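Local coordinates for protein putative glutathione S-transferase (Corynebacterium glutamicum, PDB 3M1G) that probably transfers glutathione, as an ECM4-like member of the glutathione S-transferase family, at residues R247-L252 / G278-L283; G261-G266 / I304-I309. All blocks are in the same frame, centred on the assembly; numbering follows the deposited sequence.

Contact 1 of 2, residues R247-L252 / G278-L283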
loop_
_atom_site.group_PDB
_atom_site.type_symbol
_atom_site.label_atom_id
_atom_site.label_comp_id
_atom_site.label_asym_id
_atom_site.label_seq_id
_atom_site.Cartn_x
_atom_site.Cartn_y
_atom_site.Cartn_z
ATOM N N ARG A 247 -4.777 -23.105 3.470
ATOM C CA ARG A 247 -3.507 -22.628 3.964
ATOM C C ARG A 247 -3.029 -21.345 3.252
ATOM O O ARG A 247 -2.319 -20.548 3.843
ATOM C CB ARG A 247 -2.446 -23.692 3.836
ATOM C CG ARG A 247 -2.745 -24.861 4.746
ATOM C CD ARG A 247 -1.607 -25.830 4.792
ATOM N NE ARG A 247 -2.000 -27.068 5.454
ATOM C CZ ARG A 247 -1.166 -28.048 5.800
ATOM N NH1 ARG A 247 -1.655 -29.130 6.390
ATOM N NH2 ARG A 247 0.140 -27.970 5.560
ATOM N N LEU A 248 -3.464 -21.100 2.031
ATOM C CA LEU A 248 -3.055 -19.875 1.315
ATOM C C LEU A 248 -3.978 -18.666 1.645
ATOM O O LEU A 248 -3.494 -17.565 1.897
ATOM C CB LEU A 248 -2.981 -20.129 -0.183
ATOM C CG LEU A 248 -2.681 -18.923 -1.084
ATOM C CD1 LEU A 248 -1.346 -18.262 -0.693
ATOM C CD2 LEU A 248 -2.712 -19.330 -2.560
ATOM N N TYR A 249 -5.288 -18.898 1.683
ATOM C CA TYR A 249 -6.272 -17.853 1.917
ATOM C C TYR A 249 -5.966 -16.922 3.071
ATOM O O TYR A 249 -6.046 -15.715 2.901
ATOM C CB TYR A 249 -7.670 -18.457 2.046
ATOM C CG TYR A 249 -8.745 -17.514 2.447
ATOM C CD1 TYR A 249 -9.420 -16.754 1.508
ATOM C CD2 TYR A 249 -9.101 -17.366 3.784
ATOM C CE1 TYR A 249 -10.424 -15.888 1.895
ATOM C CE2 TYR A 249 -10.099 -16.506 4.165
ATOM C CZ TYR A 249 -10.749 -15.758 3.210
ATOM O OH TYR A 249 -11.755 -14.909 3.622
ATOM N N PRO A 250 -5.578 -17.455 4.244
ATOM C CA PRO A 250 -5.377 -16.552 5.373
ATOM C C PRO A 250 -4.275 -15.501 5.145
ATOM O O PRO A 250 -4.372 -14.403 5.701
ATOM C CB PRO A 250 -5.008 -17.505 6.521
ATOM C CG PRO A 250 -5.734 -18.806 6.156
ATOM C CD PRO A 250 -5.506 -18.871 4.655
ATOM N N THR A 251 -3.256 -15.837 4.352
ATOM C CA THR A 251 -2.232 -14.873 3.991
ATOM C C THR A 251 -2.780 -13.831 2.985
ATOM O O THR A 251 -2.635 -12.616 3.189
ATOM C CB THR A 251 -0.948 -15.550 3.458
ATOM O OG1 THR A 251 -0.408 -16.382 4.499
ATOM C CG2 THR A 251 0.130 -14.466 3.162
ATOM N N LEU A 252 -3.441 -14.298 1.944
ATOM C CA LEU A 252 -3.951 -13.407 0.895
ATOM C C LEU A 252 -5.016 -12.434 1.402
ATOM O O LEU A 252 -4.998 -11.255 1.027
ATOM C CB LEU A 252 -4.488 -14.173 -0.309
ATOM C CG LEU A 252 -3.501 -14.983 -1.138
ATOM C CD1 LEU A 252 -4.263 -15.674 -2.305
ATOM C CD2 LEU A 252 -2.301 -14.166 -1.654
ATOM N N GLY A 278 -8.984 -12.663 -8.453
ATOM C CA GLY A 278 -10.148 -13.491 -8.789
ATOM C C GLY A 278 -10.288 -14.663 -7.833
ATOM O O GLY A 278 -11.353 -14.883 -7.252
ATOM N N TYR A 279 -9.189 -15.385 -7.628
ATOM C CA TYR A 279 -9.137 -16.512 -6.664
ATOM C C TYR A 279 -9.501 -16.101 -5.243
ATOM O O TYR A 279 -10.302 -16.751 -4.575
ATOM C CB TYR A 279 -7.743 -17.133 -6.764
ATOM C CG TYR A 279 -7.300 -18.119 -5.691
ATOM C CD1 TYR A 279 -7.581 -19.452 -5.798
ATOM C CD2 TYR A 279 -6.547 -17.687 -4.593
ATOM C CE1 TYR A 279 -7.132 -20.351 -4.852
ATOM C CE2 TYR A 279 -6.085 -18.579 -3.642
ATOM C CZ TYR A 279 -6.385 -19.921 -3.787
ATOM O OH TYR A 279 -5.938 -20.842 -2.872
ATOM N N LEU A 280 -8.910 -15.013 -4.766
ATOM C CA LEU A 280 -9.212 -14.513 -3.435
ATOM C C LEU A 280 -10.668 -14.171 -3.241
ATOM O O LEU A 280 -11.274 -14.507 -2.216
ATOM C CB LEU A 280 -8.316 -13.322 -3.085
ATOM C CG LEU A 280 -8.508 -12.662 -1.699
ATOM C CD1 LEU A 280 -8.445 -13.663 -0.535
ATOM C CD2 LEU A 280 -7.480 -11.455 -1.511
ATOM N N ARG A 281 -11.268 -13.515 -4.221
ATOM C CA ARG A 281 -12.683 -13.180 -4.129
ATOM C C ARG A 281 -13.586 -14.433 -4.129
ATOM O O ARG A 281 -14.564 -14.509 -3.363
ATOM C CB ARG A 281 -13.074 -12.234 -5.270
ATOM C CG ARG A 281 -12.570 -10.797 -5.043
ATOM C CD ARG A 281 -12.902 -9.907 -6.196
ATOM N NE ARG A 281 -12.119 -10.236 -7.373
ATOM C CZ ARG A 281 -12.311 -9.707 -8.583
ATOM N NH1 ARG A 281 -11.491 -10.024 -9.574
ATOM N NH2 ARG A 281 -13.306 -8.851 -8.798
ATOM N N ASP A 282 -13.263 -15.381 -5.004
ATOM C CA ASP A 282 -13.984 -16.676 -5.168
ATOM C C ASP A 282 -13.996 -17.403 -3.806
ATOM O O ASP A 282 -15.032 -17.786 -3.298
ATOM C CB ASP A 282 -13.224 -17.449 -6.267
ATOM C CG ASP A 282 -13.899 -18.764 -6.730
ATOM O OD1 ASP A 282 -15.005 -19.104 -6.310
ATOM O OD2 ASP A 282 -13.293 -19.436 -7.593
ATOM N N LEU A 283 -12.846 -17.511 -3.167
ATOM C CA LEU A 283 -12.759 -18.118 -1.834
ATOM C C LEU A 283 -13.499 -17.307 -0.778
ATOM O O LEU A 283 -14.281 -17.866 0.008
ATOM C CB LEU A 283 -11.302 -18.278 -1.420
ATOM C CG LEU A 283 -10.438 -19.288 -2.192
ATOM C CD1 LEU A 283 -9.031 -19.293 -1.591
ATOM C CD2 LEU A 283 -11.082 -20.720 -2.160
#

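Contact 2 of 2, residues G261-G266 / I304-I309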
loop_
_atom_site.group_PDB
_atom_site.type_symbol
_atom_site.label_atom_id
_atom_site.label_comp_id
_atom_site.label_asym_id
_atom_site.label_seq_id
_atom_site.Cartn_x
_atom_site.Cartn_y
_atom_site.Cartn_z
ATOM N N GLY A 261 1.350 -2.775 3.574
ATOM C CA GLY A 261 1.957 -1.609 4.213
ATOM C C GLY A 261 2.739 -1.907 5.510
ATOM O O GLY A 261 3.940 -1.662 5.589
ATOM N N HIS A 262 2.042 -2.444 6.511
ATOM C CA HIS A 262 2.618 -2.741 7.829
ATOM C C HIS A 262 3.895 -3.579 7.744
ATOM O O HIS A 262 4.875 -3.247 8.396
ATOM C CB HIS A 262 1.560 -3.445 8.686
ATOM C CG HIS A 262 1.973 -3.694 10.105
ATOM N ND1 HIS A 262 2.269 -2.676 10.992
ATOM C CD2 HIS A 262 2.079 -4.856 10.810
ATOM C CE1 HIS A 262 2.543 -3.201 12.178
ATOM N NE2 HIS A 262 2.434 -4.522 12.096
ATOM N N PHE A 263 3.884 -4.631 6.922
ATOM C CA PHE A 263 5.065 -5.499 6.710
ATOM C C PHE A 263 5.887 -5.143 5.461
ATOM O O PHE A 263 6.811 -5.892 5.081
ATOM C CB PHE A 263 4.630 -6.979 6.628
ATOM C CG PHE A 263 4.259 -7.611 7.963
ATOM C CD1 PHE A 263 4.422 -6.939 9.160
ATOM C CD2 PHE A 263 3.861 -8.923 8.012
ATOM C CE1 PHE A 263 4.149 -7.564 10.388
ATOM C CE2 PHE A 263 3.577 -9.554 9.261
ATOM C CZ PHE A 263 3.704 -8.849 10.429
ATOM N N LYS A 264 5.555 -4.017 4.821
ATOM C CA LYS A 264 6.320 -3.492 3.676
ATOM C C LYS A 264 6.434 -4.492 2.533
ATOM O O LYS A 264 7.401 -4.470 1.790
ATOM C CB LYS A 264 7.708 -3.038 4.136
ATOM C CG LYS A 264 7.685 -1.973 5.272
ATOM C CD LYS A 264 9.076 -1.399 5.541
ATOM C CE LYS A 264 9.045 -0.211 6.515
ATOM N NZ LYS A 264 8.688 -0.577 7.920
ATOM N N CYS A 265 5.414 -5.339 2.353
ATOM C CA CYS A 265 5.461 -6.380 1.325
ATOM C C CYS A 265 4.964 -5.881 -0.054
ATOM O O CYS A 265 5.027 -6.608 -1.041
ATOM C CB CYS A 265 4.576 -7.553 1.724
ATOM S SG CYS A 265 5.169 -8.467 3.123
ATOM N N GLY A 266 4.464 -4.653 -0.098
ATOM C CA GLY A 266 3.790 -4.113 -1.288
ATOM C C GLY A 266 4.530 -3.802 -2.572
ATOM O O GLY A 266 4.602 -2.635 -2.959
ATOM N N ILE A 304 -1.908 -2.158 16.050
ATOM C CA ILE A 304 -1.855 -1.674 17.445
ATOM C C ILE A 304 -0.813 -2.437 18.267
ATOM O O ILE A 304 -0.023 -1.856 18.963
ATOM C CB ILE A 304 -3.222 -1.760 18.140
ATOM C CG1 ILE A 304 -4.198 -0.797 17.453
ATOM C CG2 ILE A 304 -3.110 -1.413 19.650
ATOM C CD1 ILE A 304 -5.653 -0.927 17.973
ATOM N N THR A 305 -0.784 -3.741 18.109
ATOM C CA THR A 305 0.095 -4.625 18.878
ATOM C C THR A 305 1.570 -4.570 18.523
ATOM O O THR A 305 2.400 -4.755 19.394
ATOM C CB THR A 305 -0.437 -6.076 18.676
ATOM O OG1 THR A 305 -1.650 -6.165 19.418
ATOM C CG2 THR A 305 0.546 -7.155 19.057
ATOM N N HIS A 306 1.905 -4.340 17.253
ATOM C CA HIS A 306 3.299 -4.377 16.829
ATOM C C HIS A 306 3.900 -2.977 16.927
ATOM O O HIS A 306 4.220 -2.322 15.898
ATOM C CB HIS A 306 3.445 -4.929 15.411
ATOM C CG HIS A 306 2.997 -6.346 15.257
ATOM N ND1 HIS A 306 2.631 -6.881 14.040
ATOM C CD2 HIS A 306 2.830 -7.336 16.169
ATOM C CE1 HIS A 306 2.272 -8.143 14.208
ATOM N NE2 HIS A 306 2.387 -8.443 15.488
ATOM N N ALA A 307 4.052 -2.532 18.174
ATOM C CA ALA A 307 4.532 -1.209 18.498
ATOM C C ALA A 307 6.003 -0.995 18.115
ATOM O O ALA A 307 6.418 0.139 17.877
ATOM C CB ALA A 307 4.306 -0.919 20.005
ATOM N N GLU A 308 6.784 -2.065 18.024
ATOM C CA GLU A 308 8.155 -1.956 17.530
ATOM C C GLU A 308 8.240 -1.603 16.026
ATOM O O GLU A 308 9.246 -1.059 15.598
ATOM C CB GLU A 308 8.970 -3.235 17.821
ATOM C CG GLU A 308 10.458 -3.198 17.302
ATOM C CD GLU A 308 11.300 -2.005 17.831
ATOM O OE1 GLU A 308 11.664 -2.111 19.041
ATOM O OE2 GLU A 308 11.616 -1.005 17.056
ATOM N N ILE A 309 7.198 -1.908 15.249
ATOM C CA ILE A 309 7.093 -1.538 13.832
ATOM C C ILE A 309 6.284 -0.245 13.602
ATOM O O ILE A 309 6.652 0.590 12.750
ATOM C CB ILE A 309 6.397 -2.652 13.042
ATOM C CG1 ILE A 309 7.193 -3.946 13.113
ATOM C CG2 ILE A 309 6.195 -2.253 11.568
ATOM C CD1 ILE A 309 6.466 -5.067 12.308
#

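Contact 1 of 2, residues R247-L252 / G278-L283
Y249 and Y279 both start their side chains with CG anti to the backbone N (chi1 173° and 167°), and each ring meets two leucines of the facing helix. This is helix-to-helix packing in the core of the all-helical C-terminal domain of the glutathione S-transferase fold: the short segments cross at -106°, their axes 10.5 Å apart. At that separation the contact is made by side chains, with tyrosine rings and leucine methyls spanning the distance. The methyls of L248 and L252 gather around CE2 of Y279. L252 CD1 lies near the ring plane, 3.7 Å from Y279 CE2, while L248 CD2 approaches the same CE2 obliquely at 3.6 Å. Within its own helix, L283 CD1 rests over one face, offset toward the rim. Y249 meets its two leucines obliquely, through CD1: this atom is 3.8 Å from L283 CB and equally 3.8 Å from L280 CD1. Leucine suits these places because its forked end packs against a ring without bringing in a polar group. Tyrosine suits its own because the ring packs as a hydrocarbon while its hydroxyl reaches a polar partner: Y279 OH bonds to D245, in the first turn of helix 243-253, and Y249 OH to T293. I192 and V196 of helix 182-197 pack on L248, extending the apolar layer. At the far end of the contact, L280 CD2 touches the backbone instead, 3.6 Å from L252 O.

Contact 2 of 2, residues G261-G266 / I304-I309
H262 and H306 are hydrogen-bonded directly to each other, imidazole to imidazole, an uncommon pairing inside a protein. H262 NE2 lies 3.1 Å from H306 ND1 with an angle of 164° at the hydrogen, close to straight. The rings meet rim to rim with planes 14° apart, neither over the other's face, and each places its nitrogen near the other's plane. H262, within the type I turn that runs from G261 to K264, has CG anti to the backbone N (chi1 -175°), beside the carbonyl carbon, and from there the ring reaches H306. H306, centre of an inverse gamma turn just past helix 295-305, directs its side chain toward that ring, and its CB sits 3.5 Å from H262 NE2. Histidine suits both places because each ring joins an apolar surface to nitrogens able to give or take a proton. The other nitrogen of H306, NE2, bonds to D99, so the ring is gripped at both ends and its rotation is fixed.

I309 packs beside the pair with its two branches. CG2 lies 3.6 Å from H262 O and 3.8 Å from H262 CE1, while CD1 meets F263 CE1 at 3.9 Å; a beta-branched side chain can serve two neighbours in this way. At the outer margin, K264 NZ bonds to N310 of the second subunit. F263 also packs against Y259 and meets Y201 edge-to-face, while H306 meets Y302. Those three tyrosines are predicted to serve catalysis or to lower the pKa of the active-site cysteine, so the arrangement is consistent with an aromatic wall of the active site in an Omega-like, ECM4-like transferase.

In the fold
Contact 1 lies about 9 Å from the centre of the chain and contact 2 about 20 Å from it, toward the second subunit; the touching residues are buried in both. Their centres are about 21 Å apart and their nearest atoms about 8 Å, without touching. The segments alternate along the chain, and helix 274-284 of contact 1 is followed directly by helix 295-305, which leads into contact 2. Contact 1 joins two regular helices by leucine and tyrosine packing, with no hydrogen bond between them. Contact 2 instead joins a loop to a helix end, where a histidine pair adds a polar link beside tyrosines predicted to belong to the active site.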